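Local coordinates for protein putative NADH dehydrogenase/NAD(P)H nitroreductase (Parabacteroides distasonis, PDB 3M5K) that binds flavin mononucleotide and probably acts as a flavin-dependent oxidoreductase of the nitroreductase family, at residues T56-K59 against A60-M64; C84-T87 against I88-S91; Y122-P125 against D126-E129. One frame throughout, in Å; residues are numbered along the deposited sequence.

Contact 1: residues T56-K59 against A60-M64; sequences TDRK and ALDTM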
ATOM      1  N   THR A  56     -11.111  14.719  14.595  1.00 21.69           N
ATOM      2  CA  THR A  56     -11.443  16.130  14.410  1.00 22.96           C
ATOM      3  C   THR A  56     -11.266  16.959  15.708  1.00 23.92           C
ATOM      4  O   THR A  56     -11.276  18.158  15.644  1.00 26.41           O
ATOM      5  CB  THR A  56     -12.885  16.283  13.876  1.00 23.78           C
ATOM      6  OG1 THR A  56     -13.791  15.564  14.741  1.00 24.46           O
ATOM      7  CG2 THR A  56     -13.004  15.788  12.395  1.00 23.48           C
ATOM      8  N   ASP A  57     -11.079  16.322  16.867  1.00 24.79           N
ATOM      9  CA  ASP A  57     -10.938  17.025  18.133  1.00 22.68           C
ATOM     10  C   ASP A  57      -9.644  17.871  18.152  1.00 25.93           C
ATOM     11  O   ASP A  57      -8.528  17.348  18.054  1.00 21.75           O
ATOM     12  CB  ASP A  57     -10.917  16.031  19.296  1.00 24.85           C
ATOM     13  CG  ASP A  57     -10.802  16.722  20.670  1.00 27.20           C
ATOM     14  OD1 ASP A  57     -11.770  17.394  21.023  1.00 28.84           O
ATOM     15  OD2 ASP A  57      -9.794  16.554  21.380  1.00 31.24           O
ATOM     16  N   ARG A  58      -9.817  19.181  18.284  1.00 26.44           N
ATOM     17  CA  ARG A  58      -8.703  20.140  18.278  1.00 23.77           C
ATOM     18  C   ARG A  58      -7.624  19.838  19.303  1.00 23.23           C
ATOM     19  O   ARG A  58      -6.431  19.845  18.992  1.00 23.20           O
ATOM     20  CB  ARG A  58      -9.283  21.549  18.507  1.00 26.42           C
ATOM     21  CG  ARG A  58      -8.280  22.693  18.409  1.00 27.19           C
ATOM     22  CD  ARG A  58      -7.896  22.915  16.992  1.00 26.32           C
ATOM     23  NE  ARG A  58      -6.718  22.150  16.602  1.00 26.02           N
ATOM     24  CZ  ARG A  58      -6.510  21.662  15.379  1.00 23.55           C
ATOM     25  NH1 ARG A  58      -7.421  21.784  14.420  1.00 26.94           N
ATOM     26  NH2 ARG A  58      -5.387  21.046  15.111  1.00 25.73           N
ATOM     27  N   LYS A  59      -8.038  19.547  20.536  1.00 24.36           N
ATOM     28  CA  LYS A  59      -7.096  19.237  21.595  1.00 25.67           C
ATOM     29  C   LYS A  59      -6.251  17.987  21.238  1.00 25.88           C
ATOM     30  O   LYS A  59      -5.032  17.992  21.409  1.00 25.72           O
ATOM     31  CB  LYS A  59      -7.833  19.089  22.935  1.00 28.54           C
ATOM     32  CG  LYS A  59      -6.936  18.875  24.111  1.00 32.02           C
ATOM     33  CD  LYS A  59      -6.238  20.156  24.528  1.00 36.92           C
ATOM     34  CE  LYS A  59      -5.298  19.891  25.710  1.00 37.14           C
ATOM     35  NZ  LYS A  59      -4.334  20.995  25.929  1.00 37.35           N
ATOM     36  N   ALA A  60      -6.900  16.924  20.746  1.00 26.01           N
ATOM     37  CA  ALA A  60      -6.159  15.693  20.403  1.00 24.67           C
ATOM     38  C   ALA A  60      -5.180  15.953  19.253  1.00 19.68           C
ATOM     39  O   ALA A  60      -4.029  15.494  19.273  1.00 22.58           O
ATOM     40  CB  ALA A  60      -7.142  14.521  20.062  1.00 25.10           C
ATOM     41  N   LEU A  61      -5.630  16.696  18.253  1.00 20.70           N
ATOM     42  CA  LEU A  61      -4.798  16.987  17.081  1.00 20.15           C
ATOM     43  C   LEU A  61      -3.571  17.796  17.483  1.00 23.40           C
ATOM     44  O   LEU A  61      -2.423  17.484  17.094  1.00 21.55           O
ATOM     45  CB  LEU A  61      -5.579  17.710  15.993  1.00 22.09           C
ATOM     46  CG  LEU A  61      -6.629  16.950  15.167  1.00 19.93           C
ATOM     47  CD1 LEU A  61      -7.504  17.923  14.343  1.00 22.44           C
ATOM     48  CD2 LEU A  61      -5.957  15.840  14.297  1.00 23.19           C
ATOM     49  N   ASP A  62      -3.812  18.814  18.300  1.00 23.71           N
ATOM     50  CA  ASP A  62      -2.714  19.655  18.797  1.00 23.77           C
ATOM     51  C   ASP A  62      -1.742  18.907  19.727  1.00 23.50           C
ATOM     52  O   ASP A  62      -0.567  19.135  19.647  1.00 23.04           O
ATOM     53  CB  ASP A  62      -3.276  20.863  19.545  1.00 25.34           C
ATOM     54  CG  ASP A  62      -3.966  21.865  18.640  1.00 26.21           C
ATOM     55  OD1 ASP A  62      -3.826  21.811  17.416  1.00 28.96           O
ATOM     56  OD2 ASP A  62      -4.680  22.733  19.206  1.00 30.23           O
ATOM     57  N   THR A  63      -2.251  18.021  20.594  1.00 22.99           N
ATOM     58  CA  THR A  63      -1.422  17.275  21.521  1.00 24.16           C
ATOM     59  C   THR A  63      -0.530  16.295  20.735  1.00 24.61           C
ATOM     60  O   THR A  63       0.666  16.188  20.987  1.00 23.85           O
ATOM     61  CB  THR A  63      -2.257  16.561  22.604  1.00 26.89           C
ATOM     62  OG1 THR A  63      -3.001  17.530  23.347  1.00 25.02           O
ATOM     63  CG2 THR A  63      -1.354  15.702  23.556  1.00 23.76           C
HETATM   64  N   MSE A  64      -1.113  15.604  19.758  1.00 22.22           N
HETATM   65  CA  MSE A  64      -0.312  14.762  18.867  1.00 23.07           C
HETATM   66  C   MSE A  64       0.750  15.536  18.084  1.00 22.77           C
HETATM   67  O   MSE A  64       1.909  15.134  18.070  1.00 22.91           O
HETATM   68  CB  MSE A  64      -1.235  13.945  17.956  1.00 21.28           C
HETATM   69  CG  MSE A  64      -1.987  12.868  18.760  1.00 22.89           C
HETATM   70 SE   MSE A  64      -2.937  11.648  17.477  0.75 25.17          SE
HETATM   71  CE  MSE A  64      -4.187  12.918  16.868  1.00 19.55           C
TER
HETATM   72  O   HOH W   1      -2.980  20.652  23.292  1.00 48.72           O
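Arg58 and Asp62, one helical turn apart, cross at about a right angle, and the arginine comes to the acid side-on, with NE and NH2 both turned on a single oxygen. From Arg58 NH2 to Asp62 OD1 is 2.9 Å, and from Arg58 NE to the same OD1 is 3.0 Å. OD1 lies close to the guanidinium plane, and both nitrogens come to it from above the same face of the carboxylate, whose plane is turned 34° from the guanidinium. The arginine chain gets there by bending at chi2 and chi3, which folds it back along the helix so that Leu61 CD1 lies over one guanidinium face. NH1 is hydrogen-bonded to the carbonyl of Thr77, so the group is held from two directions. With an alanine here, Asp62 is likely to lose its charged mate and the Thr77 carbonyl its donor, and the flank of Leu61 would be uncovered.

Asp57 sits at the N-cap of helix 58-67. With CG anti to its own N (chi1 -179°), its OD2 accepts from Ala60 N at 3.0 Å, a short acid side chain being well suited to take up an amide of the first turn. The small Ala60 and the branched Leu61 face inward and pack on Val55 of strand 50-55. Thr63 OG1 donates to Lys59 O at 2.8 Å, while Thr63 N reaches that carbonyl from the opposite face of its plane. A water joins Thr63 OG1 to Lys59 NZ.

Chemically, the turn pairs an i to i+4 ion pair with an acid cap, whose negative charge would be expected to interact well with the positive end of the helix dipole. The Thr56 and Asp57 amides go to Asn170 OD1 of the second subunit, so the helix start also meets the dimer partner.

Contact 2: residues C84-T87 against I88-S91; sequences CGDT and IKSS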
ATOM      1  N   CYS A  84      -5.014   1.934  11.743  1.00 15.38           N
ATOM      2  CA  CYS A  84      -4.566   0.998  12.758  1.00 17.01           C
ATOM      3  C   CYS A  84      -4.740  -0.450  12.304  1.00 16.38           C
ATOM      4  O   CYS A  84      -5.593  -0.740  11.462  1.00 18.07           O
ATOM      5  CB  CYS A  84      -5.365   1.185  14.049  1.00 17.64           C
ATOM      6  SG  CYS A  84      -5.332   2.861  14.747  1.00 18.57           S
ATOM      7  N   GLY A  85      -3.947  -1.347  12.885  1.00 17.13           N
ATOM      8  CA  GLY A  85      -4.129  -2.757  12.653  1.00 16.79           C
ATOM      9  C   GLY A  85      -4.468  -3.490  13.919  1.00 19.07           C
ATOM     10  O   GLY A  85      -4.032  -3.119  15.035  1.00 18.38           O
ATOM     11  N   ASP A  86      -5.353  -4.465  13.771  1.00 18.06           N
ATOM     12  CA  ASP A  86      -5.702  -5.331  14.875  1.00 19.40           C
ATOM     13  C   ASP A  86      -4.742  -6.530  14.876  1.00 18.10           C
ATOM     14  O   ASP A  86      -4.802  -7.429  14.019  1.00 20.80           O
ATOM     15  CB  ASP A  86      -7.182  -5.751  14.784  1.00 20.16           C
ATOM     16  CG  ASP A  86      -7.634  -6.605  15.967  1.00 24.77           C
ATOM     17  OD1 ASP A  86      -6.817  -7.347  16.517  1.00 23.98           O
ATOM     18  OD2 ASP A  86      -8.832  -6.555  16.314  1.00 23.85           O
ATOM     19  N   THR A  87      -3.887  -6.572  15.882  1.00 17.47           N
ATOM     20  CA  THR A  87      -2.780  -7.541  15.934  1.00 18.47           C
ATOM     21  C   THR A  87      -3.265  -8.917  16.397  1.00 20.77           C
ATOM     22  O   THR A  87      -2.541  -9.898  16.251  1.00 27.44           O
ATOM     23  CB  THR A  87      -1.645  -7.058  16.854  1.00 16.66           C
ATOM     24  OG1 THR A  87      -2.171  -6.905  18.174  1.00 19.81           O
ATOM     25  CG2 THR A  87      -1.085  -5.696  16.353  1.00 18.88           C
ATOM     26  N   ILE A  88      -4.470  -9.001  16.946  1.00 21.73           N
ATOM     27  CA  ILE A  88      -5.102 -10.304  17.181  1.00 21.10           C
ATOM     28  C   ILE A  88      -5.647 -10.921  15.862  1.00 20.30           C
ATOM     29  O   ILE A  88      -5.495 -12.111  15.645  1.00 20.33           O
ATOM     30  CB  ILE A  88      -6.228 -10.201  18.212  1.00 21.96           C
ATOM     31  CG1 ILE A  88      -5.658  -9.909  19.583  1.00 24.83           C
ATOM     32  CG2 ILE A  88      -7.070 -11.479  18.307  1.00 23.76           C
ATOM     33  CD1 ILE A  88      -6.788  -9.520  20.621  1.00 24.30           C
ATOM     34  N   LYS A  89      -6.264 -10.113  15.010  1.00 17.72           N
ATOM     35  CA  LYS A  89      -6.850 -10.586  13.750  1.00 19.96           C
ATOM     36  C   LYS A  89      -5.764 -11.017  12.780  1.00 20.38           C
ATOM     37  O   LYS A  89      -5.934 -11.985  12.059  1.00 20.87           O
ATOM     38  CB  LYS A  89      -7.725  -9.520  13.120  1.00 19.87           C
ATOM     39  CG  LYS A  89      -9.077  -9.278  13.848  1.00 22.14           C
ATOM     40  CD  LYS A  89      -9.908  -8.285  13.114  1.00 22.19           C
ATOM     41  CE  LYS A  89     -11.272  -8.027  13.764  1.00 24.95           C
ATOM     42  NZ  LYS A  89     -12.060  -7.052  12.922  1.00 27.49           N
ATOM     43  N   SER A  90      -4.643 -10.309  12.751  1.00 18.09           N
ATOM     44  CA  SER A  90      -3.560 -10.653  11.804  1.00 19.06           C
ATOM     45  C   SER A  90      -2.194 -10.270  12.328  1.00 18.67           C
ATOM     46  O   SER A  90      -1.643  -9.244  11.946  1.00 17.97           O
ATOM     47  CB  SER A  90      -3.871  -9.987  10.466  1.00 21.66           C
ATOM     48  OG  SER A  90      -2.942 -10.344   9.465  1.00 23.06           O
ATOM     49  N   SER A  91      -1.622 -11.097  13.205  1.00 19.93           N
ATOM     50  CA  SER A  91      -0.389 -10.687  13.861  1.00 20.47           C
ATOM     51  C   SER A  91       0.797 -10.628  12.895  1.00 20.80           C
ATOM     52  O   SER A  91       1.706  -9.845  13.112  1.00 18.30           O
ATOM     53  CB  SER A  91      -0.055 -11.566  15.059  1.00 23.37           C
ATOM     54  OG  SER A  91       0.280 -12.827  14.617  1.00 29.17           O
TER
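Ile88 opens the turn by giving its backbone amide to the side chain of Asp86: Ile88 N to Asp86 OD1 is 2.9 Å, approached nearly head-on to the C-O bond. This is an Asx turn, begun by Asp86 at the end of strand 79-86. The carboxylate can bend forward over the following residues because its CG stands anti to the Asp86 N (chi1 -177°), beside the carbonyl carbon. Ile88 CB rests against the same OD1, and its branched side chain touches His140. Just before it, Thr87 turns its hydroxyl to the carbonyl of His140, which ties the start of the turn to the neighbouring loop.

Lys89 supplies the second amide. Its N lies 3.2 Å from Asp86 OD1 and comes from above the carboxylate plane, 64° out of it; one oxygen thus serves two successive N-H groups. The lysine chain, extended beyond CG, crosses the aspartate at about a right angle, and its CG passes 3.7 Å from Asp86 OD2. Lys89 NZ stays 4.7 Å from that oxygen, so it is the methylene stem that touches the carboxylate. The same side chain also packs on Gln166 of the second subunit.

Ser90 follows with a backbone bond, its N giving to Asp86 O at 3.2 Å. Its small side chain packs against Pro49, about 7 Å from a bound FMN and about 6 Å from the side chain of the FMN-binding Ser43. Ser91 closes the walk, its CB lying 3.2 Å from Thr87 O.

Asp86 therefore receives three amides, two on its side chain and one on its carbonyl. A short acid suits this place: its negative oxygen would favour the turned-in amides, and the nearby lysine ammonium would be expected to ease the cost of keeping that charge in a buried position.

Contact 3: residues Y122-P125 against D126-E129; sequences YPYP and DRIE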
ATOM      1  N   TYR A 122       3.924   3.507  14.087  1.00 19.15           N
ATOM      2  CA  TYR A 122       4.675   2.279  14.014  1.00 19.38           C
ATOM      3  C   TYR A 122       5.820   2.452  12.988  1.00 16.78           C
ATOM      4  O   TYR A 122       5.613   3.088  11.933  1.00 19.61           O
ATOM      5  CB  TYR A 122       3.732   1.121  13.576  1.00 18.74           C
ATOM      6  CG  TYR A 122       4.417  -0.210  13.325  1.00 17.26           C
ATOM      7  CD1 TYR A 122       4.484  -1.179  14.323  1.00 17.81           C
ATOM      8  CD2 TYR A 122       4.939  -0.527  12.068  1.00 18.04           C
ATOM      9  CE1 TYR A 122       5.075  -2.429  14.087  1.00 17.89           C
ATOM     10  CE2 TYR A 122       5.512  -1.738  11.828  1.00 18.60           C
ATOM     11  CZ  TYR A 122       5.591  -2.692  12.833  1.00 18.90           C
ATOM     12  OH  TYR A 122       6.197  -3.906  12.572  1.00 21.29           O
ATOM     13  N   PRO A 123       7.012   1.891  13.283  1.00 16.72           N
ATOM     14  CA  PRO A 123       7.409   1.035  14.413  1.00 16.69           C
ATOM     15  C   PRO A 123       8.050   1.767  15.613  1.00 18.22           C
ATOM     16  O   PRO A 123       8.716   1.117  16.435  1.00 20.49           O
ATOM     17  CB  PRO A 123       8.469   0.126  13.778  1.00 18.97           C
ATOM     18  CG  PRO A 123       9.158   1.053  12.845  1.00 18.62           C
ATOM     19  CD  PRO A 123       8.116   2.006  12.319  1.00 20.74           C
ATOM     20  N   TYR A 124       7.825   3.071  15.714  1.00 16.86           N
ATOM     21  CA  TYR A 124       8.551   3.912  16.722  1.00 17.10           C
ATOM     22  C   TYR A 124       7.806   3.942  18.060  1.00 18.13           C
ATOM     23  O   TYR A 124       6.716   4.544  18.155  1.00 16.36           O
ATOM     24  CB  TYR A 124       8.716   5.340  16.203  1.00 21.08           C
ATOM     25  CG  TYR A 124       9.414   5.413  14.898  1.00 21.52           C
ATOM     26  CD1 TYR A 124      10.805   5.281  14.815  1.00 23.52           C
ATOM     27  CD2 TYR A 124       8.697   5.555  13.710  1.00 21.41           C
ATOM     28  CE1 TYR A 124      11.447   5.322  13.602  1.00 25.80           C
ATOM     29  CE2 TYR A 124       9.354   5.612  12.481  1.00 24.08           C
ATOM     30  CZ  TYR A 124      10.717   5.486  12.441  1.00 28.21           C
ATOM     31  OH  TYR A 124      11.360   5.542  11.225  1.00 32.96           O
ATOM     32  N   PRO A 125       8.364   3.307  19.088  1.00 16.73           N
ATOM     33  CA  PRO A 125       7.629   3.284  20.364  1.00 16.73           C
ATOM     34  C   PRO A 125       7.206   4.618  20.969  1.00 16.20           C
ATOM     35  O   PRO A 125       6.174   4.656  21.647  1.00 16.54           O
ATOM     36  CB  PRO A 125       8.574   2.527  21.308  1.00 17.56           C
ATOM     37  CG  PRO A 125       9.386   1.642  20.380  1.00 18.93           C
ATOM     38  CD  PRO A 125       9.610   2.511  19.174  1.00 17.73           C
ATOM     39  N   ASP A 126       7.971   5.691  20.750  1.00 16.86           N
ATOM     40  CA  ASP A 126       7.562   7.008  21.285  1.00 18.84           C
ATOM     41  C   ASP A 126       6.358   7.604  20.547  1.00 18.93           C
ATOM     42  O   ASP A 126       5.442   8.179  21.175  1.00 19.22           O
ATOM     43  CB  ASP A 126       8.726   7.984  21.340  1.00 20.06           C
ATOM     44  CG  ASP A 126       9.346   8.240  20.006  1.00 26.78           C
ATOM     45  OD1 ASP A 126       9.590   7.306  19.220  1.00 22.85           O
ATOM     46  OD2 ASP A 126       9.582   9.423  19.748  1.00 31.38           O
ATOM     47  N   ARG A 127       6.287   7.358  19.242  1.00 16.59           N
ATOM     48  CA  ARG A 127       5.147   7.807  18.461  1.00 16.50           C
ATOM     49  C   ARG A 127       3.925   6.961  18.787  1.00 15.68           C
ATOM     50  O   ARG A 127       2.823   7.500  18.925  1.00 15.54           O
ATOM     51  CB  ARG A 127       5.461   7.781  16.974  1.00 17.69           C
ATOM     52  CG  ARG A 127       6.743   8.507  16.585  1.00 19.39           C
ATOM     53  CD  ARG A 127       6.786   8.747  15.062  1.00 21.65           C
ATOM     54  NE  ARG A 127       8.159   8.958  14.608  1.00 28.89           N
ATOM     55  CZ  ARG A 127       8.546   9.129  13.338  1.00 29.99           C
ATOM     56  NH1 ARG A 127       7.665   9.136  12.345  1.00 28.05           N
ATOM     57  NH2 ARG A 127       9.846   9.298  13.061  1.00 32.95           N
ATOM     58  N   ILE A 128       4.119   5.645  18.923  1.00 15.03           N
ATOM     59  CA  ILE A 128       3.038   4.754  19.284  1.00 15.78           C
ATOM     60  C   ILE A 128       2.434   5.184  20.635  1.00 16.32           C
ATOM     61  O   ILE A 128       1.200   5.200  20.807  1.00 17.14           O
ATOM     62  CB  ILE A 128       3.504   3.250  19.335  1.00 15.29           C
ATOM     63  CG1 ILE A 128       3.935   2.742  17.919  1.00 15.37           C
ATOM     64  CG2 ILE A 128       2.411   2.340  19.982  1.00 17.05           C
ATOM     65  CD1 ILE A 128       4.852   1.471  17.983  1.00 14.70           C
ATOM     66  N   GLU A 129       3.306   5.467  21.620  1.00 17.62           N
ATOM     67  CA  GLU A 129       2.821   5.867  22.954  1.00 16.03           C
ATOM     68  C   GLU A 129       1.835   7.022  22.928  1.00 15.61           C
ATOM     69  O   GLU A 129       0.748   6.923  23.498  1.00 16.43           O
ATOM     70  CB  GLU A 129       3.988   6.195  23.874  1.00 16.21           C
ATOM     71  CG  GLU A 129       3.625   6.385  25.329  1.00 15.27           C
ATOM     72  CD  GLU A 129       2.936   7.682  25.641  1.00 16.54           C
ATOM     73  OE1 GLU A 129       3.307   8.734  25.079  1.00 18.39           O
ATOM     74  OE2 GLU A 129       2.020   7.634  26.487  1.00 20.42           O
TER
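Tyr124 and Arg127 carry their CG atoms in the same setting, anti to the carbonyl carbon and beside the backbone N (chi1 -57° and -52°), and this sends the two side chains off side by side in one direction. The arginine runs extended from CG to NE, and its guanidinium settles flat on the tyrosine ring. The planes are only 11° apart and the centres 4.0 Å, and Arg127 CZ stands over the ring face, displaced from its middle toward CD2 and CE2. CD2 of Tyr124 is 3.6 Å from Arg127 NE. This is a cation-pi stack, and a broad aromatic face suits it because it meets the flat cation without using up any of its N-H groups. Those point elsewhere: NH1 is hydrogen-bonded to the carbonyl of Ala120 and, weakly, to O4 of the flavin, while NH2 and the Tyr124 hydroxyl both hydrogen-bond an unidentified molecule, probably from the crystallisation liquor.

The backbone starts the helix at the same place. Tyr124 is at the N-cap of helix 125-135, and its carbonyl O accepts from Ile128 N at 2.9 Å. Pro125 follows at the first position of the helix, where having no N-H costs nothing, and its carbonyl O takes Glu129 N at 3.0 Å. Ile128 turns back toward the loop and lays CG1 3.3 Å from Tyr124 O, its branched side chain also packing on Val121. Earlier in the loop, the peptide bond from Tyr122 to Pro123 is cis, and Pro123 CB lies over one face of the Tyr122 ring, which meets Trp94 edge-to-face.

The arrangement belongs to the flavin site of this nitroreductase-family protein: a helix start following strand 115-120 presents an FMN-binding arginine, with its guanidinium stacked on the ring of Tyr124 and Asn92 and Phe95 of the second subunit close to the loop.

All three contacts are local turns where a helix begins or a strand ends, and none lies wholly in the core. Contacts 1 and 2 are partly buried, about 25 Å apart between centres, and belong to helix 58-67 and strand 79-86, which follow each other in the chain; contact 3 is a surface contact at the start of helix 125-135. Contact 1, away from the flavin, relies on an ion pair and a side-chain cap. In contact 2 a buried acid gathers backbone amides near the FMN pocket. In contact 3 a cation-pi stack flanks an arginine whose NH1 reaches the flavin by a weak bond. The second subunit reaches each of them.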